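Long-range contacts in cytolethal distending toxin protein B (Haemophilus ducreyi, PDB 1SR4), which is the DNase I-like subunit of a three-chain bacterial genotoxin and probably cuts the DNA of host cells: residues 3-9 with 256-260; 25-30 with 243-249; 56-60 with 105-109; 147-151 with 185-189. All blocks are in the same frame, centred on the assembly; numbering follows the deposited sequence.

Overall arrangement
The chain has the DNase I-like fold, two mixed sheets packed together with helices outside. Contact 1 joins strands 7-11 and 255-259 of the eight-stranded sheet, pairing the two ends of the chain; the other three nest inside the loop it closes. Contact 2, centred about 17 Å from the centre of contact 1, docks helix 20-31 on the loop before strand 255-259, where both other toxin chains also touch. Contacts 3 and 4 follow each other inside the loop closed by contact 2, their centres about 28 Å apart: contact 3 ties a loop of the first sheet to edge strand 108-112 of the second, and contact 4 packs helices 147-159 and 182-189. Together they join ends, sheets and outer helices.

Contact 1. Residues 3-9 with 256-260; sequences SDFKVAT and SFVRD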
# COMPACT_ATOMS: atom_id res chain seq x y z
N SER B 3 -7.25 -20.64 -1.94
CA SER B 3 -8.02 -19.66 -2.69
C SER B 3 -9.11 -18.96 -1.87
O SER B 3 -9.68 -17.97 -2.33
CB SER B 3 -8.63 -20.29 -3.95
OG SER B 3 -9.69 -21.19 -3.65
N ASP B 4 -9.40 -19.45 -0.67
CA ASP B 4 -10.41 -18.81 0.18
C ASP B 4 -9.82 -17.52 0.76
O ASP B 4 -10.55 -16.64 1.19
CB ASP B 4 -10.82 -19.67 1.37
CG ASP B 4 -11.43 -21.00 0.97
OD1 ASP B 4 -12.00 -21.10 -0.13
OD2 ASP B 4 -11.36 -21.95 1.79
N PHE B 5 -8.49 -17.43 0.77
CA PHE B 5 -7.80 -16.28 1.36
C PHE B 5 -7.33 -15.21 0.38
O PHE B 5 -6.99 -15.51 -0.76
CB PHE B 5 -6.54 -16.72 2.12
CG PHE B 5 -6.80 -17.59 3.30
CD1 PHE B 5 -6.73 -17.07 4.59
CD2 PHE B 5 -7.05 -18.95 3.15
CE1 PHE B 5 -6.92 -17.89 5.71
CE2 PHE B 5 -7.24 -19.77 4.26
CZ PHE B 5 -7.17 -19.25 5.53
N LYS B 6 -7.29 -13.97 0.86
CA LYS B 6 -6.74 -12.86 0.10
C LYS B 6 -5.36 -12.75 0.74
O LYS B 6 -5.23 -12.38 1.91
CB LYS B 6 -7.54 -11.57 0.32
CG LYS B 6 -8.92 -11.57 -0.34
CD LYS B 6 -9.55 -10.19 -0.28
CE LYS B 6 -10.71 -10.06 -1.25
NZ LYS B 6 -11.80 -11.04 -0.94
N VAL B 7 -4.34 -13.09 -0.03
CA VAL B 7 -2.97 -13.07 0.46
C VAL B 7 -2.22 -11.95 -0.25
O VAL B 7 -2.49 -11.68 -1.41
CB VAL B 7 -2.27 -14.41 0.16
CG1 VAL B 7 -0.80 -14.38 0.65
CG2 VAL B 7 -3.05 -15.56 0.83
N ALA B 8 -1.31 -11.28 0.46
CA ALA B 8 -0.53 -10.20 -0.15
C ALA B 8 0.86 -10.20 0.41
O ALA B 8 1.15 -10.83 1.43
CB ALA B 8 -1.20 -8.82 0.10
N THR B 9 1.73 -9.45 -0.24
CA THR B 9 3.11 -9.34 0.20
C THR B 9 3.59 -7.94 -0.14
O THR B 9 3.13 -7.33 -1.11
CB THR B 9 4.02 -10.36 -0.55
OG1 THR B 9 5.36 -10.30 -0.03
CG2 THR B 9 4.07 -10.04 -2.06
N SER B 256 -0.90 -8.89 -4.59
CA SER B 256 -1.93 -9.69 -3.95
C SER B 256 -2.18 -10.97 -4.75
O SER B 256 -1.85 -11.05 -5.93
CB SER B 256 -3.23 -8.88 -3.84
OG SER B 256 -3.65 -8.53 -5.14
N PHE B 257 -2.74 -11.97 -4.08
CA PHE B 257 -3.03 -13.27 -4.69
C PHE B 257 -4.46 -13.54 -4.25
O PHE B 257 -4.72 -13.78 -3.07
CB PHE B 257 -2.04 -14.31 -4.13
CG PHE B 257 -0.60 -13.89 -4.28
CD1 PHE B 257 0.10 -14.14 -5.46
CD2 PHE B 257 0.02 -13.14 -3.29
CE1 PHE B 257 1.39 -13.63 -5.65
CE2 PHE B 257 1.31 -12.63 -3.46
CZ PHE B 257 2.00 -12.87 -4.64
N VAL B 258 -5.38 -13.48 -5.21
CA VAL B 258 -6.82 -13.62 -4.96
C VAL B 258 -7.48 -14.55 -5.98
O VAL B 258 -7.07 -14.59 -7.14
CB VAL B 258 -7.48 -12.22 -5.05
CG1 VAL B 258 -8.95 -12.28 -4.66
CG2 VAL B 258 -6.74 -11.23 -4.14
N ARG B 259 -8.50 -15.29 -5.55
CA ARG B 259 -9.23 -16.21 -6.43
C ARG B 259 -9.79 -15.47 -7.65
O ARG B 259 -10.30 -14.36 -7.53
CB ARG B 259 -10.39 -16.83 -5.65
CG ARG B 259 -11.16 -17.92 -6.37
CD ARG B 259 -12.22 -18.49 -5.45
NE ARG B 259 -13.23 -17.48 -5.15
CZ ARG B 259 -13.77 -17.29 -3.95
NH1 ARG B 259 -13.39 -18.03 -2.91
NH2 ARG B 259 -14.70 -16.35 -3.78
N ASP B 260 -9.68 -16.08 -8.84
CA ASP B 260 -10.21 -15.44 -10.04
C ASP B 260 -11.72 -15.27 -9.85
O ASP B 260 -12.38 -16.13 -9.27
CB ASP B 260 -9.99 -16.30 -11.29
CG ASP B 260 -8.52 -16.55 -11.59
OD1 ASP B 260 -7.71 -15.62 -11.44
OD2 ASP B 260 -8.18 -17.68 -12.01
O HOH W 1 -8.89 -15.30 -2.55
O HOH W 2 -11.94 -20.46 -2.68
O HOH W 3 -5.05 -16.66 -2.45
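Val7 and Phe257 pair the first strand of the chain with the last, antiparallel neighbours in the eight-stranded sheet of the DNase I-like sandwich. Two backbone bonds hold them, Val7 N to Phe257 O (3.1 Å) and Phe257 N to Val7 O (2.7 Å); Ala8 and Ser256 form the next, non-hydrogen-bonded pair. Val7 and Phe257 project from the same face of the sheet, toward Met173 and Val175 of the second sheet, in the core between the layers. There Val7 CG1 lies 4.2 Å from Phe257 CD2. The Thr9 methyl CG2 meets the edge of the Phe257 ring, close to its plane, 4.0 Å from CE2. With OG1 anti to the backbone N (chi1 -176°), Thr9 keeps this methyl beside the ring while its hydroxyl bonds Gln43. On the N-terminal side of Lys6 water takes over: one molecule donates to Ser3 O and Phe5 O and accepts from Arg259 N. Asp4 OD1 and Arg259 NH1 are 4.4 Å apart, too far for a salt bridge, and Asp4 OD2 bonds Asn1 N. A second water closes that gap, accepting from Arg259 NH1 at 2.8 Å, in the guanidinium plane, and donating to Asp4 OD1 at 2.6 Å.

Contact 2. Residues 25-30 with 243-249; sequences INVRQL and QLRSQIT
Gln243 touches the last turn of helix 20-31: its NE2 gives a weak bond to Gln29 O (2.9 Å), with its stronger partner being Ser32 O just beyond. Leu244 runs side by side with Leu30, the two pointing the same way, and their CD2 methyls are 4.2 Å apart. At Arg245 the backbone N donates to Gln29 OE1 (3.0 Å), coming from above the plane of that amide rather than onto a lone pair, while the guanidinium leads away to Ser58 of toxin subunit A. Ser246 takes the other end of the Gln29 amide: NE2 reaches OG at 3.0 Å, nearly straight and in the amide plane, so the group is gripped at both ends and its rotation is fixed. Ser246 CB also rests 3.6 Å from Ile25 CG2. In this DNase I-like fold the segment is the loop between strands 235-239 and 255-259, and it seats an outer helix of the sandwich; Gln247 NE2 bonds Arg19 O of subunit C and Ser149 O of subunit A. The Gln247 carbonyl O accepts from Asn26 ND2, which has the oxygen in its amide plane. Past Ile248, whose side chain packs on Trp10, Phe253 and Pro254, Thr249 grips Asn26 OD1 twice. Thr249 OG1 donates to Asn26 OD1 at 2.7 Å, nearly in line with the C=O bond, and Thr249 N at 2.9 Å.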
# COMPACT_ATOMS: atom_id res chain seq x y z
N ILE B 25 0.98 4.04 7.01
CA ILE B 25 0.48 4.54 5.74
C ILE B 25 0.08 3.35 4.86
O ILE B 25 -1.11 3.08 4.66
CB ILE B 25 1.54 5.39 5.00
CG1 ILE B 25 1.82 6.67 5.81
CG2 ILE B 25 1.07 5.73 3.55
CD1 ILE B 25 2.97 7.50 5.27
N ASN B 26 1.06 2.58 4.39
CA ASN B 26 0.77 1.47 3.49
C ASN B 26 0.25 0.14 4.07
O ASN B 26 -0.75 -0.40 3.57
CB ASN B 26 1.99 1.20 2.62
CG ASN B 26 2.41 2.42 1.83
OD1 ASN B 26 3.52 2.93 2.00
ND2 ASN B 26 1.53 2.91 0.97
N VAL B 27 0.91 -0.41 5.08
CA VAL B 27 0.42 -1.67 5.63
C VAL B 27 -1.04 -1.54 6.09
O VAL B 27 -1.83 -2.43 5.83
CB VAL B 27 1.29 -2.18 6.79
CG1 VAL B 27 0.67 -3.44 7.40
CG2 VAL B 27 2.68 -2.50 6.28
N ARG B 28 -1.40 -0.43 6.73
CA ARG B 28 -2.79 -0.26 7.16
C ARG B 28 -3.74 -0.30 5.96
O ARG B 28 -4.79 -0.91 6.02
CB ARG B 28 -2.97 1.06 7.91
CG ARG B 28 -2.11 1.18 9.17
CD ARG B 28 -2.33 2.53 9.87
NE ARG B 28 -3.62 2.53 10.53
CZ ARG B 28 -3.79 2.46 11.84
NH1 ARG B 28 -2.75 2.40 12.65
NH2 ARG B 28 -5.01 2.40 12.32
N GLN B 29 -3.37 0.35 4.87
CA GLN B 29 -4.24 0.34 3.70
C GLN B 29 -4.35 -1.04 3.04
O GLN B 29 -5.40 -1.39 2.49
CB GLN B 29 -3.75 1.41 2.68
CG GLN B 29 -4.03 2.85 3.17
CD GLN B 29 -3.35 3.96 2.36
OE1 GLN B 29 -2.86 3.73 1.25
NE2 GLN B 29 -3.33 5.18 2.92
N LEU B 30 -3.29 -1.84 3.11
CA LEU B 30 -3.34 -3.18 2.50
C LEU B 30 -4.30 -4.11 3.24
O LEU B 30 -4.83 -5.07 2.67
CB LEU B 30 -1.93 -3.81 2.47
CG LEU B 30 -0.86 -3.03 1.69
CD1 LEU B 30 0.45 -3.81 1.76
CD2 LEU B 30 -1.27 -2.82 0.23
N GLN B 243 -5.84 -1.18 -3.29
CA GLN B 243 -5.80 -0.85 -1.87
C GLN B 243 -5.15 0.50 -1.54
O GLN B 243 -5.37 1.05 -0.45
CB GLN B 243 -5.07 -1.95 -1.11
CG GLN B 243 -5.83 -3.27 -1.00
CD GLN B 243 -7.21 -3.13 -0.37
OE1 GLN B 243 -8.21 -3.09 -1.08
NE2 GLN B 243 -7.26 -3.05 0.96
N LEU B 244 -4.39 1.06 -2.48
CA LEU B 244 -3.66 2.31 -2.25
C LEU B 244 -4.46 3.61 -2.25
O LEU B 244 -5.36 3.81 -3.07
CB LEU B 244 -2.50 2.42 -3.26
CG LEU B 244 -1.68 1.13 -3.43
CD1 LEU B 244 -0.52 1.39 -4.39
CD2 LEU B 244 -1.13 0.67 -2.09
N ARG B 245 -4.12 4.50 -1.32
CA ARG B 245 -4.74 5.82 -1.19
C ARG B 245 -3.60 6.81 -0.91
O ARG B 245 -3.84 7.96 -0.59
CB ARG B 245 -5.70 5.84 0.01
CG ARG B 245 -6.67 4.65 0.08
CD ARG B 245 -7.75 4.75 -0.97
NE ARG B 245 -8.79 3.72 -0.78
CZ ARG B 245 -8.84 2.57 -1.44
NH1 ARG B 245 -7.92 2.26 -2.35
NH2 ARG B 245 -9.83 1.71 -1.21
N SER B 246 -2.37 6.32 -1.05
CA SER B 246 -1.16 7.09 -0.77
C SER B 246 0.03 6.63 -1.59
O SER B 246 -0.01 5.60 -2.26
CB SER B 246 -0.73 6.88 0.70
OG SER B 246 -1.70 7.31 1.63
N GLN B 247 1.11 7.40 -1.50
CA GLN B 247 2.37 7.04 -2.13
C GLN B 247 2.76 5.69 -1.48
O GLN B 247 2.43 5.44 -0.30
CB GLN B 247 3.43 8.08 -1.78
CG GLN B 247 4.89 7.66 -2.00
CD GLN B 247 5.21 7.40 -3.46
OE1 GLN B 247 4.52 6.63 -4.14
NE2 GLN B 247 6.26 8.05 -3.97
N ILE B 248 3.43 4.83 -2.24
CA ILE B 248 3.92 3.55 -1.71
C ILE B 248 5.28 3.96 -1.17
O ILE B 248 6.13 4.42 -1.94
CB ILE B 248 4.07 2.48 -2.81
CG1 ILE B 248 2.70 2.17 -3.41
CG2 ILE B 248 4.65 1.18 -2.21
CD1 ILE B 248 2.72 1.01 -4.38
N THR B 249 5.49 3.80 0.13
CA THR B 249 6.73 4.23 0.76
C THR B 249 7.98 3.35 0.69
O THR B 249 8.86 3.43 1.56
CB THR B 249 6.47 4.62 2.24
OG1 THR B 249 5.96 3.49 2.95
CG2 THR B 249 5.44 5.74 2.31
O HOH W 4 -7.14 0.54 1.24

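Contact 3. Residues 56-60 with 105-109; sequences SRVIQ and QADEA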
# COMPACT_ATOMS: atom_id res chain seq x y z
N SER B 56 1.21 -13.47 25.31
CA SER B 56 1.91 -14.39 26.22
C SER B 56 2.26 -15.70 25.53
O SER B 56 3.00 -16.53 26.07
CB SER B 56 1.03 -14.71 27.43
OG SER B 56 0.66 -13.53 28.11
N ARG B 57 1.73 -15.91 24.34
CA ARG B 57 1.97 -17.14 23.61
C ARG B 57 3.44 -17.36 23.30
O ARG B 57 4.16 -16.43 22.95
CB ARG B 57 1.18 -17.15 22.31
CG ARG B 57 1.29 -18.45 21.56
CD ARG B 57 0.65 -18.35 20.19
NE ARG B 57 0.62 -19.64 19.52
CZ ARG B 57 0.01 -19.87 18.36
NH1 ARG B 57 -0.63 -18.89 17.73
NH2 ARG B 57 0.02 -21.10 17.84
N VAL B 58 3.89 -18.60 23.44
CA VAL B 58 5.27 -18.90 23.11
C VAL B 58 5.30 -19.87 21.94
O VAL B 58 4.69 -20.93 21.99
CB VAL B 58 6.02 -19.51 24.31
CG1 VAL B 58 6.43 -18.40 25.26
CG2 VAL B 58 5.13 -20.51 25.02
N ILE B 59 5.99 -19.47 20.88
CA ILE B 59 6.12 -20.30 19.69
C ILE B 59 7.59 -20.59 19.47
O ILE B 59 7.94 -21.46 18.68
CB ILE B 59 5.63 -19.60 18.44
CG1 ILE B 59 4.23 -19.03 18.65
CG2 ILE B 59 5.62 -20.58 17.28
CD1 ILE B 59 3.79 -18.15 17.51
N GLN B 60 8.45 -19.85 20.16
CA GLN B 60 9.89 -20.06 20.03
C GLN B 60 10.19 -21.53 20.28
O GLN B 60 10.25 -21.96 21.44
CB GLN B 60 10.64 -19.21 21.06
CG GLN B 60 10.70 -17.72 20.75
CD GLN B 60 11.73 -17.37 19.68
OE1 GLN B 60 11.84 -16.21 19.28
NE2 GLN B 60 12.48 -18.37 19.23
N GLN B 105 -5.77 -16.18 14.09
CA GLN B 105 -4.63 -16.67 14.85
C GLN B 105 -4.00 -17.90 14.19
O GLN B 105 -4.70 -18.74 13.65
CB GLN B 105 -5.06 -17.00 16.26
CG GLN B 105 -3.90 -17.37 17.14
CD GLN B 105 -4.28 -17.35 18.58
OE1 GLN B 105 -5.33 -17.88 18.97
NE2 GLN B 105 -3.44 -16.72 19.40
N ALA B 106 -2.67 -18.00 14.23
CA ALA B 106 -2.00 -19.17 13.65
C ALA B 106 -2.18 -20.40 14.54
O ALA B 106 -2.13 -20.30 15.77
CB ALA B 106 -0.52 -18.89 13.46
N ASP B 107 -2.41 -21.56 13.94
CA ASP B 107 -2.53 -22.77 14.75
C ASP B 107 -1.12 -23.25 15.09
O ASP B 107 -0.88 -23.86 16.14
CB ASP B 107 -3.28 -23.87 13.99
CG ASP B 107 -4.76 -23.56 13.81
OD1 ASP B 107 -5.41 -23.22 14.81
OD2 ASP B 107 -5.27 -23.66 12.68
N GLU B 108 -0.18 -22.93 14.22
CA GLU B 108 1.19 -23.38 14.38
C GLU B 108 2.11 -22.54 13.50
O GLU B 108 1.67 -21.93 12.53
CB GLU B 108 1.22 -24.86 13.98
CG GLU B 108 2.55 -25.55 13.88
CD GLU B 108 2.39 -26.99 13.41
OE1 GLU B 108 1.38 -27.31 12.75
OE2 GLU B 108 3.28 -27.82 13.70
N ALA B 109 3.39 -22.48 13.86
CA ALA B 109 4.35 -21.73 13.07
C ALA B 109 5.39 -22.72 12.57
O ALA B 109 5.56 -23.80 13.15
CB ALA B 109 5.02 -20.65 13.90
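Arg57 and Ile59, in the loop after strand 53-54, meet residues 105-109 leading into strand 108-112, the edge strand of the other sheet; the contact thus bridges the two sheets of the DNase I-like sandwich at one border. The polar part is a fork of two bonds to one atom. Arg57, extended from CG to NE and set off from the main chain by CG anti to the backbone N (chi1 -175°), presents its guanidinium end-on to Ala106 O, NH1 at 2.8 Å and NH2 at 3.1 Å. Both nitrogens reach the oxygen from the same face of the peptide, NH2 from above the carbonyl plane and NH1 less tilted, and the oxygen lies close to the guanidinium plane. That fixes the rotation of the group. NH1 also makes a salt bridge to Glu68 OE2 on strand 67-72, which probably offsets the charge of the group.

Gln105 NE2 bonds the same Glu68 OE2. Gln105 CG is 3.7 Å from Arg57 NH1, and the Gln105 amide plane stands 81° to the guanidinium, nearly perpendicular. Tyr85 lies beside Arg57, Ile59 and Gln105, and its OH bonds Ala106 N, so the residue gripped by Arg57 is also tied to strand 81-87.

Carbon packing completes the contact. CD1 of Ile59, in the same loop as Arg57, lies over one face of the Arg57 guanidinium, 4.0 Å above the plane and toward its rim. On its other branch, the Ile59 methyl CG2 is pressed against Ala109 CB at 3.4 Å, tighter than ordinary van der Waals contact.

Contact 4. Residues 147-151 with 185-189; sequences AVSLI and LEVAL
Ala147, in the first turn of helix 147-159, touches Leu185 of helix 182-189 with its methyl, CB to CD1 at 4.0 Å. Leu185 starts with CG anti to the backbone N (chi1 176°), which carries CD1 across to the facing helix. Val148 follows, and its two methyls reach different residues. Val148 CG2 presses on Ala188 CB at 3.6 Å and also lies 4.2 Å from Leu185 CD1. Val148 CG1 is turned to Leu189, 4.2 Å from CD2.

Both helices belong to the helical layer outside the six-stranded sheet of this DNase I-like sandwich, and both send side chains down to strand 216-221: Leu185 to Tyr217, Ile151 and Leu189 to Ile219. The short segments cross at -62° with their axes 10.1 Å apart at the closest point, and the interface between them is entirely apolar. Arg180, in the loop before helix 182-189, touches Ala147 and Ala188.

One turn further on, Ile151 meets the same Leu189 methyl that Val148 touches, its CG2 being 4.1 Å from CD2. The two side chains cross at about a right angle, and Val195 of helix 193-197 packs against both.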
# COMPACT_ATOMS: atom_id res chain seq x y z
N ALA B 147 16.85 -19.69 -3.23
CA ALA B 147 15.45 -20.02 -3.45
C ALA B 147 15.06 -21.46 -3.79
O ALA B 147 14.06 -21.98 -3.28
CB ALA B 147 14.88 -19.08 -4.51
N VAL B 148 15.83 -22.12 -4.64
CA VAL B 148 15.48 -23.48 -5.00
C VAL B 148 15.55 -24.45 -3.83
O VAL B 148 14.61 -25.24 -3.63
CB VAL B 148 16.36 -24.00 -6.17
CG1 VAL B 148 16.21 -25.51 -6.32
CG2 VAL B 148 15.94 -23.30 -7.47
N SER B 149 16.64 -24.42 -3.05
CA SER B 149 16.73 -25.33 -1.90
C SER B 149 15.74 -24.94 -0.81
O SER B 149 15.27 -25.79 -0.05
CB SER B 149 18.17 -25.40 -1.33
OG SER B 149 18.60 -24.18 -0.76
N LEU B 150 15.38 -23.66 -0.74
CA LEU B 150 14.40 -23.22 0.25
C LEU B 150 13.04 -23.85 -0.10
O LEU B 150 12.38 -24.43 0.75
CB LEU B 150 14.28 -21.69 0.26
CG LEU B 150 13.39 -21.08 1.36
CD1 LEU B 150 13.92 -21.48 2.72
CD2 LEU B 150 13.38 -19.55 1.23
N ILE B 151 12.65 -23.75 -1.37
CA ILE B 151 11.38 -24.33 -1.84
C ILE B 151 11.41 -25.86 -1.65
O ILE B 151 10.44 -26.45 -1.17
CB ILE B 151 11.15 -24.00 -3.35
CG1 ILE B 151 11.09 -22.47 -3.56
CG2 ILE B 151 9.86 -24.67 -3.85
CD1 ILE B 151 10.12 -21.78 -2.68
N LEU B 185 13.30 -18.53 -11.90
CA LEU B 185 13.09 -19.47 -10.81
C LEU B 185 12.46 -20.75 -11.34
O LEU B 185 12.85 -21.85 -10.96
CB LEU B 185 12.17 -18.88 -9.74
CG LEU B 185 11.80 -19.82 -8.59
CD1 LEU B 185 13.08 -20.28 -7.87
CD2 LEU B 185 10.87 -19.11 -7.61
N GLU B 186 11.47 -20.60 -12.22
CA GLU B 186 10.78 -21.74 -12.79
C GLU B 186 11.76 -22.72 -13.46
O GLU B 186 11.68 -23.93 -13.26
CB GLU B 186 9.73 -21.26 -13.80
CG GLU B 186 9.00 -22.38 -14.55
CD GLU B 186 8.02 -21.86 -15.60
OE1 GLU B 186 8.38 -20.95 -16.38
OE2 GLU B 186 6.88 -22.37 -15.65
N VAL B 187 12.70 -22.20 -14.25
CA VAL B 187 13.66 -23.06 -14.92
C VAL B 187 14.55 -23.79 -13.93
O VAL B 187 14.73 -25.00 -14.02
CB VAL B 187 14.57 -22.26 -15.89
CG1 VAL B 187 15.54 -23.20 -16.59
CG2 VAL B 187 13.73 -21.54 -16.92
N ALA B 188 15.09 -23.05 -12.96
CA ALA B 188 15.96 -23.66 -11.96
C ALA B 188 15.25 -24.77 -11.18
O ALA B 188 15.85 -25.82 -10.92
CB ALA B 188 16.49 -22.58 -11.00
N LEU B 189 13.98 -24.57 -10.83
CA LEU B 189 13.25 -25.58 -10.06
C LEU B 189 13.14 -26.93 -10.78
O LEU B 189 12.91 -27.96 -10.14
CB LEU B 189 11.86 -25.07 -9.67
CG LEU B 189 11.74 -24.39 -8.30
CD1 LEU B 189 10.33 -23.87 -8.09
CD2 LEU B 189 12.08 -25.37 -7.19